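PDB 4MF9: hemin degrading factor, which binds heme, degrades it and probably takes part in heme trafficking in Pseudomonas aeruginosa. Local coordinates for residues A[88-93]-A[264-269]; A[250-255]-A[287-292]; A[321-326]-A[355-360]. All coordinates share one frame; numbering follows the deposited sequence.

Contact 1 lies in the core, its centre about 4 Å from the centre of the chain; it packs strands of the two large antiparallel sheets on each other and includes the one hydrogen bond made directly across any of the three pairs. Contact 2, also buried, and contact 3, only partly buried, have centres about 18 and 21 Å from that point and rest on aromatic rings, with a water bridge in contact 3. Contacts 1 and 2 share the sheet of strands 88-93 and 288-293; contacts 1 and 3, which do not touch, share that of 262-268 and 320-326. Helix 247-258 ties them together: Phe252 CE1 reaches Val264 CG2 (4.1 Å), and Leu251 CD1 meets Trp323 CZ2 (3.4 Å).

Contact 1: A[88-93]-A[264-269]; sequences CVHERK and VFVGNA. With HEM (protoporphyrin IX containing Fe), chain C.
His90 and Val266 meet where two strands from different antiparallel sheets pass over each other, strand 88-93 crossing strand 264-268, with axes 7.1 Å apart at closest approach and their N-to-C directions at 115°. This is face-to-face sheet packing made by side chains, without backbone pairing between the two strands. The His90 side chain can be followed outward. Its CB lies 3.7 Å from Val266 CB and also touches CG1 of the same valine. With CG anti to the backbone N (chi1 -161°), the imidazole is carried across Val266 toward Val264. CD2 then packs against Val266 CB, with Val266 CG2 in the plane of the ring at its edge. At the tip, NE2 donates to Val264 O over 3.2 Å. That bond is bent, 137° at the hydrogen, and NE2 stands above the carbonyl plane, so no lone pair is met squarely. The other ring nitrogen, ND1, is hydrogen-bonded to Gln273 NE2, so both nitrogens of this buried imidazole are engaged and the rotation of the ring is fixed. Beside it, Cys88 SG rests on Val266 CG2 at 3.7 Å, so the valine is touched by both Cys88 and His90. Side chains alternate along strand 264-268: Val264 and Val266 point toward strand 88-93, whereas Phe265 points away and puts its CZ 3.5 Å from the heme meso carbon CHA. A single strand thus faces the intersheet core on one side and lines the heme pocket on the other. Strand 88-93 is held between strands 78-84 and 296-301, and strand 262-268 between 271-277 and 332-338; Leu298 and Val334 also pack on Val266.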
loop_
_atom_site.group_PDB
_atom_site.type_symbol
_atom_site.label_atom_id
_atom_site.label_comp_id
_atom_site.label_asym_id
_atom_site.label_seq_id
_atom_site.Cartn_x
_atom_site.Cartn_y
_atom_site.Cartn_z
ATOM N N CYS A 88 1.520 0.247 8.251
ATOM C CA CYS A 88 1.640 -1.097 7.710
ATOM C C CYS A 88 2.446 -1.126 6.426
ATOM O O CYS A 88 2.200 -0.344 5.506
ATOM C CB CYS A 88 0.251 -1.710 7.497
ATOM S SG CYS A 88 0.256 -3.477 7.175
ATOM N N VAL A 89 3.405 -2.044 6.384
ATOM C CA VAL A 89 4.272 -2.243 5.235
ATOM C C VAL A 89 4.043 -3.612 4.612
ATOM O O VAL A 89 4.099 -4.635 5.297
ATOM C CB VAL A 89 5.753 -2.177 5.645
ATOM C CG1 VAL A 89 6.632 -2.421 4.438
ATOM C CG2 VAL A 89 6.065 -0.841 6.305
ATOM N N HIS A 90 3.818 -3.614 3.302
ATOM C CA HIS A 90 3.560 -4.822 2.530
ATOM C C HIS A 90 4.753 -5.064 1.575
ATOM O O HIS A 90 5.050 -4.222 0.717
ATOM C CB HIS A 90 2.269 -4.574 1.742
ATOM C CG HIS A 90 1.583 -5.807 1.237
ATOM N ND1 HIS A 90 2.131 -6.632 0.279
ATOM C CD2 HIS A 90 0.345 -6.294 1.489
ATOM C CE1 HIS A 90 1.275 -7.597 -0.011
ATOM N NE2 HIS A 90 0.187 -7.418 0.714
ATOM N N GLU A 91 5.448 -6.171 1.703
ATOM C CA GLU A 91 6.528 -6.541 0.809
ATOM C C GLU A 91 6.264 -7.838 0.111
ATOM O O GLU A 91 6.236 -8.868 0.724
ATOM C CB GLU A 91 7.899 -6.614 1.519
ATOM C CG GLU A 91 8.341 -5.347 2.151
ATOM C CD GLU A 91 9.660 -5.390 2.920
ATOM O OE1 GLU A 91 10.414 -6.302 2.867
ATOM O OE2 GLU A 91 9.911 -4.415 3.525
ATOM N N ARG A 92 6.145 -7.813 -1.200
ATOM C CA ARG A 92 5.829 -9.005 -1.956
ATOM C C ARG A 92 6.864 -9.266 -3.023
ATOM O O ARG A 92 7.282 -8.374 -3.677
ATOM C CB ARG A 92 4.471 -8.901 -2.592
ATOM C CG ARG A 92 3.801 -10.183 -2.990
ATOM C CD ARG A 92 3.827 -11.216 -1.898
ATOM N NE ARG A 92 2.962 -12.363 -2.171
ATOM C CZ ARG A 92 3.282 -13.400 -2.900
ATOM N NH1 ARG A 92 4.441 -13.480 -3.513
ATOM N NH2 ARG A 92 2.403 -14.355 -3.064
ATOM N N LYS A 93 7.242 -10.508 -3.209
ATOM C CA LYS A 93 8.247 -10.875 -4.186
ATOM C C LYS A 93 7.678 -11.592 -5.387
ATOM O O LYS A 93 6.761 -12.363 -5.242
ATOM C CB LYS A 93 9.325 -11.725 -3.564
ATOM C CG LYS A 93 10.142 -11.050 -2.526
ATOM C CD LYS A 93 11.210 -11.988 -2.073
ATOM C CE LYS A 93 11.670 -11.658 -0.692
ATOM N NZ LYS A 93 12.719 -12.620 -0.281
ATOM N N VAL A 264 -4.529 -10.029 1.647
ATOM C CA VAL A 264 -4.139 -8.944 2.455
ATOM C C VAL A 264 -3.901 -7.709 1.584
ATOM O O VAL A 264 -3.006 -7.738 0.809
ATOM C CB VAL A 264 -2.840 -9.276 3.249
ATOM C CG1 VAL A 264 -2.403 -8.128 4.074
ATOM C CG2 VAL A 264 -2.986 -10.525 4.090
ATOM N N PHE A 265 -4.703 -6.666 1.787
ATOM C CA PHE A 265 -4.644 -5.420 1.015
ATOM C C PHE A 265 -3.966 -4.355 1.854
ATOM O O PHE A 265 -4.406 -4.067 2.964
ATOM C CB PHE A 265 -6.068 -4.903 0.704
ATOM C CG PHE A 265 -6.785 -5.645 -0.402
ATOM C CD1 PHE A 265 -7.151 -6.977 -0.250
ATOM C CD2 PHE A 265 -7.147 -4.986 -1.564
ATOM C CE1 PHE A 265 -7.830 -7.641 -1.264
ATOM C CE2 PHE A 265 -7.820 -5.646 -2.579
ATOM C CZ PHE A 265 -8.154 -6.976 -2.427
ATOM N N VAL A 266 -2.936 -3.763 1.353
ATOM C CA VAL A 266 -2.305 -2.635 1.980
ATOM C C VAL A 266 -1.991 -1.539 0.985
ATOM O O VAL A 266 -1.388 -1.779 0.033
ATOM C CB VAL A 266 -0.992 -3.066 2.697
ATOM C CG1 VAL A 266 -0.191 -1.889 3.166
ATOM C CG2 VAL A 266 -1.309 -3.968 3.877
ATOM N N GLY A 267 -2.413 -0.342 1.287
ATOM C CA GLY A 267 -2.134 0.751 0.390
ATOM C C GLY A 267 -2.157 2.130 1.000
ATOM O O GLY A 267 -2.242 2.308 2.217
ATOM N N ASN A 268 -2.073 3.108 0.108
ATOM C CA ASN A 268 -2.142 4.513 0.440
ATOM C C ASN A 268 -3.049 5.129 -0.621
ATOM O O ASN A 268 -3.677 4.399 -1.383
ATOM C CB ASN A 268 -0.735 5.126 0.428
ATOM C CG ASN A 268 0.026 4.827 -0.858
ATOM O OD1 ASN A 268 -0.401 5.225 -1.946
ATOM N ND2 ASN A 268 1.160 4.142 -0.740
ATOM N N ALA A 269 -3.106 6.451 -0.705
ATOM C CA ALA A 269 -4.006 7.097 -1.661
ATOM C C ALA A 269 -3.705 6.752 -3.129
ATOM O O ALA A 269 -4.575 6.900 -3.996
ATOM C CB ALA A 269 -3.975 8.601 -1.459
HETATM C CHA HEM C . -11.232 -6.244 -3.953
HETATM C CHB HEM C . -9.980 -9.152 -7.475
HETATM C CHC HEM C . -9.370 -5.335 -10.335
HETATM C CHD HEM C . -9.492 -2.537 -6.452
HETATM C C1A HEM C . -11.024 -7.369 -4.698
HETATM C C2A HEM C . -11.297 -8.703 -4.282
HETATM C C3A HEM C . -10.967 -9.496 -5.273
HETATM C C4A HEM C . -10.447 -8.679 -6.277
HETATM C CMA HEM C . -11.072 -10.995 -5.262
HETATM C CAA HEM C . -11.887 -9.172 -2.999
HETATM C CBA HEM C . -13.072 -10.167 -3.093
HETATM C CGA HEM C . -14.254 -9.403 -3.568
HETATM O O1A HEM C . -14.984 -9.841 -4.452
HETATM O O2A HEM C . -14.458 -8.336 -3.055
HETATM C C1B HEM C . -9.735 -8.297 -8.541
HETATM C C2B HEM C . -9.420 -8.847 -9.793
HETATM C C3B HEM C . -9.249 -7.820 -10.637
HETATM C C4B HEM C . -9.466 -6.595 -9.834
HETATM C CMB HEM C . -9.340 -10.308 -10.119
HETATM C CAB HEM C . -8.921 -8.013 -12.081
HETATM C CBB HEM C . -8.245 -7.190 -12.821
HETATM C C1C HEM C . -9.360 -4.233 -9.564
HETATM C C2C HEM C . -9.243 -2.940 -10.031
HETATM C C3C HEM C . -9.278 -2.126 -8.940
HETATM C C4C HEM C . -9.413 -2.931 -7.774
HETATM C CMC HEM C . -9.126 -2.522 -11.464
HETATM C CAC HEM C . -9.177 -0.686 -8.974
HETATM C CBC HEM C . -9.013 -0.085 -7.833
HETATM C C1D HEM C . -10.013 -3.326 -5.418
HETATM C C2D HEM C . -10.345 -2.825 -4.050
HETATM C C3D HEM C . -10.838 -3.868 -3.388
HETATM C C4D HEM C . -10.799 -4.992 -4.329
HETATM C CMD HEM C . -10.197 -1.439 -3.461
HETATM C CAD HEM C . -11.313 -3.870 -1.958
HETATM C CBD HEM C . -12.841 -3.853 -1.946
HETATM C CGD HEM C . -13.570 -3.507 -0.683
HETATM O O1D HEM C . -14.436 -4.290 -0.352
HETATM O O2D HEM C . -13.371 -2.499 -0.024
HETATM N NA HEM C . -10.490 -7.375 -5.932
HETATM N NB HEM C . -9.765 -6.957 -8.588
HETATM N NC HEM C . -9.465 -4.185 -8.236
HETATM N ND HEM C . -10.298 -4.616 -5.510
HETATM FE FE HEM C . -10.086 -5.695 -6.983
#

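Contact 2: A[250-255]-A[287-292]; sequences KLFEAA and DWFNVL
Helix 247-258 packs against strand 288-293 of an antiparallel sheet in the C-terminal HemS/ChuX domain, a helix-on-sheet contact built mainly from two phenylalanines. The local axes of helix 250-255 and strand 288-292 run 10.3 Å apart and only 25° from parallel, a spacing bridged by side chains. Phe289 reaches across from the strand: its CG lies anti to the backbone N, which sends the ring outward to the helix. There the ring edge meets Phe252, with Phe289 CE2 3.5 Å from Phe252 CB and CZ almost as near to the same methylene. CE2 also touches CG and CD2 of the Phe252 ring. The two rings lie obliquely, planes at 41° and centroids 5.6 Å apart. On the other branch of the Phe252 ring, CD1 packs on Val291 CG2 at 4.3 Å; Val291, two residues on from Phe289, points toward the helix as well. Leu298 of the adjacent strand 296-301 touches both Phe252 and Val291, extending the apolar layer across the sheet, while Trp284 sets its ring edge-to-face with Phe289. No hydrogen bond crosses between the two segments, and hydrophobic packing carries the contact. At its partly exposed margin, Glu253, extended beyond CG, reaches across to the edge of Phe289. Its carboxylate stands nearly perpendicular to the Phe289 ring, planes 89° apart, and OE2 lies at the ring's edge, 4.1 Å from CE1.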
loop_
_atom_site.group_PDB
_atom_site.type_symbol
_atom_site.label_atom_id
_atom_site.label_comp_id
_atom_site.label_asym_id
_atom_site.label_seq_id
_atom_site.Cartn_x
_atom_site.Cartn_y
_atom_site.Cartn_z
ATOM N N LYS A 250 -4.636 -11.953 16.155
ATOM C CA LYS A 250 -5.143 -13.252 16.514
ATOM C C LYS A 250 -5.712 -13.987 15.347
ATOM O O LYS A 250 -5.540 -15.124 15.259
ATOM C CB LYS A 250 -6.123 -13.152 17.634
ATOM C CG LYS A 250 -5.460 -12.891 18.949
ATOM C CD LYS A 250 -6.329 -12.103 19.835
ATOM C CE LYS A 250 -5.814 -12.137 21.242
ATOM N NZ LYS A 250 -6.899 -12.033 22.208
ATOM N N LEU A 251 -6.377 -13.265 14.446
ATOM C CA LEU A 251 -6.908 -13.843 13.208
ATOM C C LEU A 251 -5.787 -14.328 12.285
ATOM O O LEU A 251 -5.896 -15.401 11.680
ATOM C CB LEU A 251 -7.849 -12.863 12.482
ATOM C CG LEU A 251 -8.554 -13.444 11.255
ATOM C CD1 LEU A 251 -9.942 -12.881 11.095
ATOM C CD2 LEU A 251 -7.735 -13.139 10.003
ATOM N N PHE A 252 -4.726 -13.528 12.160
ATOM C CA PHE A 252 -3.540 -13.957 11.423
ATOM C C PHE A 252 -3.010 -15.259 12.020
ATOM O O PHE A 252 -2.759 -16.230 11.294
ATOM C CB PHE A 252 -2.444 -12.887 11.490
ATOM C CG PHE A 252 -2.539 -11.827 10.411
ATOM C CD1 PHE A 252 -2.270 -12.138 9.083
ATOM C CD2 PHE A 252 -2.854 -10.513 10.740
ATOM C CE1 PHE A 252 -2.344 -11.149 8.090
ATOM C CE2 PHE A 252 -2.931 -9.527 9.758
ATOM C CZ PHE A 252 -2.669 -9.849 8.433
ATOM N N GLU A 253 -2.900 -15.291 13.337
ATOM C CA GLU A 253 -2.377 -16.433 14.064
ATOM C C GLU A 253 -3.227 -17.663 13.821
ATOM O O GLU A 253 -2.751 -18.721 13.528
ATOM C CB GLU A 253 -2.342 -16.087 15.535
ATOM C CG GLU A 253 -1.041 -15.482 15.951
ATOM C CD GLU A 253 -1.065 -14.752 17.253
ATOM O OE1 GLU A 253 -2.125 -14.478 17.782
ATOM O OE2 GLU A 253 0.009 -14.414 17.741
ATOM N N ALA A 254 -4.536 -17.475 13.840
ATOM C CA ALA A 254 -5.467 -18.572 13.597
ATOM C C ALA A 254 -5.390 -19.034 12.144
ATOM O O ALA A 254 -5.434 -20.229 11.870
ATOM C CB ALA A 254 -6.884 -18.152 13.955
ATOM N N ALA A 255 -5.284 -18.086 11.213
ATOM C CA ALA A 255 -5.147 -18.417 9.792
ATOM C C ALA A 255 -3.819 -19.125 9.528
ATOM O O ALA A 255 -3.718 -19.998 8.658
ATOM C CB ALA A 255 -5.256 -17.152 8.932
ATOM N N ASP A 287 5.888 -3.552 19.325
ATOM C CA ASP A 287 4.536 -3.218 18.820
ATOM C C ASP A 287 4.279 -3.714 17.395
ATOM O O ASP A 287 3.165 -3.553 16.856
ATOM C CB ASP A 287 4.310 -1.702 18.832
ATOM C CG ASP A 287 4.276 -1.118 20.225
ATOM O OD1 ASP A 287 4.002 -1.866 21.193
ATOM O OD2 ASP A 287 4.509 0.110 20.342
ATOM N N TRP A 288 5.313 -4.286 16.778
ATOM C CA TRP A 288 5.221 -4.787 15.411
ATOM C C TRP A 288 4.727 -6.216 15.385
ATOM O O TRP A 288 5.318 -7.110 16.012
ATOM C CB TRP A 288 6.581 -4.749 14.706
ATOM C CG TRP A 288 7.092 -3.391 14.412
ATOM C CD1 TRP A 288 8.031 -2.700 15.118
ATOM C CD2 TRP A 288 6.715 -2.555 13.316
ATOM N NE1 TRP A 288 8.258 -1.476 14.531
ATOM C CE2 TRP A 288 7.458 -1.362 13.424
ATOM C CE3 TRP A 288 5.809 -2.694 12.258
ATOM C CZ2 TRP A 288 7.332 -0.315 12.509
ATOM C CZ3 TRP A 288 5.682 -1.656 11.353
ATOM C CH2 TRP A 288 6.440 -0.480 11.485
ATOM N N PHE A 289 3.657 -6.439 14.636
ATOM C CA PHE A 289 3.234 -7.788 14.320
ATOM C C PHE A 289 3.650 -8.070 12.889
ATOM O O PHE A 289 3.406 -7.252 11.991
ATOM C CB PHE A 289 1.722 -7.947 14.498
ATOM C CG PHE A 289 1.229 -9.327 14.196
ATOM C CD1 PHE A 289 1.402 -10.355 15.118
ATOM C CD2 PHE A 289 0.617 -9.608 12.981
ATOM C CE1 PHE A 289 0.959 -11.638 14.842
ATOM C CE2 PHE A 289 0.172 -10.889 12.693
ATOM C CZ PHE A 289 0.331 -11.905 13.625
ATOM N N ASN A 290 4.283 -9.217 12.669
ATOM C CA ASN A 290 4.932 -9.463 11.391
ATOM C C ASN A 290 4.568 -10.782 10.741
ATOM O O ASN A 290 4.474 -11.811 11.411
ATOM C CB ASN A 290 6.468 -9.393 11.554
ATOM C CG ASN A 290 6.922 -8.125 12.238
ATOM O OD1 ASN A 290 7.016 -7.062 11.609
ATOM N ND2 ASN A 290 7.224 -8.222 13.537
ATOM N N VAL A 291 4.355 -10.744 9.428
ATOM C CA VAL A 291 4.323 -11.955 8.614
ATOM C C VAL A 291 5.705 -12.064 7.985
ATOM O O VAL A 291 6.203 -11.088 7.422
ATOM C CB VAL A 291 3.239 -11.890 7.524
ATOM C CG1 VAL A 291 3.311 -13.109 6.610
ATOM C CG2 VAL A 291 1.868 -11.803 8.164
ATOM N N LEU A 292 6.302 -13.241 8.014
ATOM C CA LEU A 292 7.672 -13.386 7.568
ATOM C C LEU A 292 7.933 -14.599 6.748
ATOM O O LEU A 292 8.674 -15.466 7.096
ATOM C CB LEU A 292 8.603 -13.345 8.756
ATOM C CG LEU A 292 8.562 -12.102 9.577
ATOM C CD1 LEU A 292 9.264 -12.424 10.861
ATOM C CD2 LEU A 292 9.220 -10.959 8.867
#

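Contact 3: A[321-326]-A[355-360]; sequences TSWEAF and ESFKAL
Trp323 and Phe357 are brought together by similar first torsions: in each, CG lies beside the backbone N and anti to the carbonyl carbon, chi1 -78° for Trp323 and -71° for Phe357. The indole thereby leaves strand 320-326 for the segment that ends the chain, and Phe357 points toward that strand. The result is an offset edge-to-face aromatic pair, with the edge of Trp323 directed at the face of Phe357; the ring planes stand 80° apart, and the centroids of the six-membered tryptophan ring and the phenyl are 5.2 Å from each other. Two carbons of the indole's far edge do the touching. CH2 lies 3.4 Å from Phe357 CD2 and 3.6 Å from Phe357 CG, while CZ2 meets CD2 and CB. Next to this edge, one bond beyond CE2, NE1 is hydrogen-bonded to Ala354 O near the end of helix 348-355, so one ring is held both by a polar bond and by aromatic packing on consecutive parts of the chain. Helix 247-258 lines the same place, with Asp247 touching both side chains. The contact thus joins the C-terminal tail of the chain to the sheet of the HemS/ChuX domain; the Trp323 side chain itself stays about 11 Å from the heme. Two residues earlier in each segment, Thr321 and Glu355 are linked through a water, and each has a second partner: a salt bridge to Arg312 NH2 from Glu355 OE1, and a hydrogen bond between Thr321 OG1 and Glu346 OE2. The bridging water donates to both, 2.8 Å from Thr321 OG1 and 2.6 Å from Glu355 OE2.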
loop_
_atom_site.group_PDB
_atom_site.type_symbol
_atom_site.label_atom_id
_atom_site.label_comp_id
_atom_site.label_asym_id
_atom_site.label_seq_id
_atom_site.Cartn_x
_atom_site.Cartn_y
_atom_site.Cartn_z
ATOM N N THR A 321 -17.116 -11.052 3.149
ATOM C CA THR A 321 -16.739 -10.635 4.490
ATOM C C THR A 321 -15.274 -10.208 4.529
ATOM O O THR A 321 -14.417 -10.877 3.963
ATOM C CB THR A 321 -16.940 -11.784 5.484
ATOM O OG1 THR A 321 -18.248 -12.345 5.290
ATOM C CG2 THR A 321 -16.810 -11.278 6.911
ATOM N N SER A 322 -14.996 -9.099 5.205
ATOM C CA SER A 322 -13.637 -8.583 5.321
ATOM C C SER A 322 -13.453 -8.023 6.715
ATOM O O SER A 322 -14.436 -7.753 7.405
ATOM C CB SER A 322 -13.404 -7.470 4.302
ATOM O OG SER A 322 -14.293 -6.392 4.538
ATOM N N TRP A 323 -12.195 -7.870 7.131
ATOM C CA TRP A 323 -11.847 -7.098 8.318
ATOM C C TRP A 323 -11.085 -5.869 7.840
ATOM O O TRP A 323 -10.222 -5.974 6.964
ATOM C CB TRP A 323 -10.950 -7.909 9.257
ATOM C CG TRP A 323 -11.690 -8.929 10.079
ATOM C CD1 TRP A 323 -12.877 -9.541 9.770
ATOM C CD2 TRP A 323 -11.295 -9.440 11.355
ATOM N NE1 TRP A 323 -13.232 -10.417 10.778
ATOM C CE2 TRP A 323 -12.274 -10.372 11.758
ATOM C CE3 TRP A 323 -10.193 -9.212 12.188
ATOM C CZ2 TRP A 323 -12.194 -11.061 12.962
ATOM C CZ3 TRP A 323 -10.116 -9.901 13.386
ATOM C CH2 TRP A 323 -11.112 -10.817 13.762
ATOM N N GLU A 324 -11.419 -4.709 8.400
ATOM C CA GLU A 324 -10.835 -3.442 7.977
ATOM C C GLU A 324 -10.331 -2.679 9.205
ATOM O O GLU A 324 -11.083 -2.401 10.141
ATOM C CB GLU A 324 -11.865 -2.645 7.149
ATOM C CG GLU A 324 -12.425 -3.499 6.001
ATOM C CD GLU A 324 -13.345 -2.772 5.045
ATOM O OE1 GLU A 324 -13.574 -1.552 5.210
ATOM O OE2 GLU A 324 -13.841 -3.441 4.115
ATOM N N ALA A 325 -9.034 -2.382 9.204
ATOM C CA ALA A 325 -8.396 -1.670 10.308
ATOM C C ALA A 325 -8.120 -0.229 9.883
ATOM O O ALA A 325 -7.627 0.026 8.777
ATOM C CB ALA A 325 -7.118 -2.364 10.695
ATOM N N PHE A 326 -8.427 0.712 10.734
ATOM C CA PHE A 326 -8.264 2.107 10.498
ATOM C C PHE A 326 -7.386 2.798 11.546
ATOM O O PHE A 326 -7.390 2.417 12.687
ATOM C CB PHE A 326 -9.587 2.805 10.494
ATOM C CG PHE A 326 -10.570 2.231 9.503
ATOM C CD1 PHE A 326 -11.346 1.151 9.820
ATOM C CD2 PHE A 326 -10.698 2.779 8.256
ATOM C CE1 PHE A 326 -12.258 0.652 8.938
ATOM C CE2 PHE A 326 -11.585 2.266 7.350
ATOM C CZ PHE A 326 -12.346 1.189 7.684
ATOM N N GLU A 355 -16.011 -14.547 11.244
ATOM C CA GLU A 355 -17.116 -14.376 12.196
ATOM C C GLU A 355 -16.867 -14.961 13.578
ATOM O O GLU A 355 -17.596 -14.726 14.448
ATOM C CB GLU A 355 -18.417 -14.939 11.661
ATOM C CG GLU A 355 -18.903 -14.521 10.293
ATOM C CD GLU A 355 -19.847 -13.341 10.344
ATOM O OE1 GLU A 355 -19.930 -12.716 11.389
ATOM O OE2 GLU A 355 -20.535 -13.094 9.385
ATOM N N SER A 356 -15.808 -15.721 13.751
ATOM C CA SER A 356 -15.567 -16.398 15.027
ATOM C C SER A 356 -15.283 -15.423 16.164
ATOM O O SER A 356 -15.448 -15.763 17.337
ATOM C CB SER A 356 -14.430 -17.415 14.905
ATOM O OG SER A 356 -13.176 -16.772 14.759
ATOM N N PHE A 357 -14.880 -14.202 15.824
ATOM C CA PHE A 357 -14.468 -13.248 16.852
ATOM C C PHE A 357 -15.632 -12.395 17.341
ATOM O O PHE A 357 -16.474 -11.958 16.554
ATOM C CB PHE A 357 -13.281 -12.396 16.370
ATOM C CG PHE A 357 -11.990 -13.163 16.281
ATOM C CD1 PHE A 357 -11.090 -13.150 17.334
ATOM C CD2 PHE A 357 -11.689 -13.917 15.157
ATOM C CE1 PHE A 357 -9.907 -13.868 17.263
ATOM C CE2 PHE A 357 -10.504 -14.638 15.078
ATOM C CZ PHE A 357 -9.616 -14.612 16.130
ATOM N N LYS A 358 -15.695 -12.162 18.644
ATOM C CA LYS A 358 -16.793 -11.472 19.235
ATOM C C LYS A 358 -16.784 -9.955 19.026
ATOM O O LYS A 358 -15.854 -9.323 19.308
ATOM C CB LYS A 358 -16.923 -11.847 20.724
ATOM C CG LYS A 358 -16.878 -13.344 20.976
ATOM C CD LYS A 358 -17.732 -13.802 22.160
ATOM C CE LYS A 358 -17.556 -15.275 22.523
ATOM N NZ LYS A 358 -17.123 -16.101 21.381
ATOM N N ALA A 359 -17.901 -9.395 18.622
ATOM C CA ALA A 359 -18.011 -7.953 18.427
ATOM C C ALA A 359 -17.959 -7.215 19.761
ATOM O O ALA A 359 -18.274 -7.785 20.808
ATOM C CB ALA A 359 -19.312 -7.625 17.703
ATOM N N LEU A 360 -17.568 -5.945 19.728
ATOM C CA LEU A 360 -17.695 -5.111 20.915
ATOM C C LEU A 360 -19.177 -4.824 21.169
ATOM O O LEU A 360 -19.541 -4.301 22.224
ATOM C CB LEU A 360 -16.926 -3.801 20.757
ATOM C CG LEU A 360 -15.424 -3.890 20.453
ATOM C CD1 LEU A 360 -14.768 -2.500 20.431
ATOM C CD2 LEU A 360 -14.723 -4.838 21.430
HETATM O O HOH W 1 -20.438 -13.128 6.795
#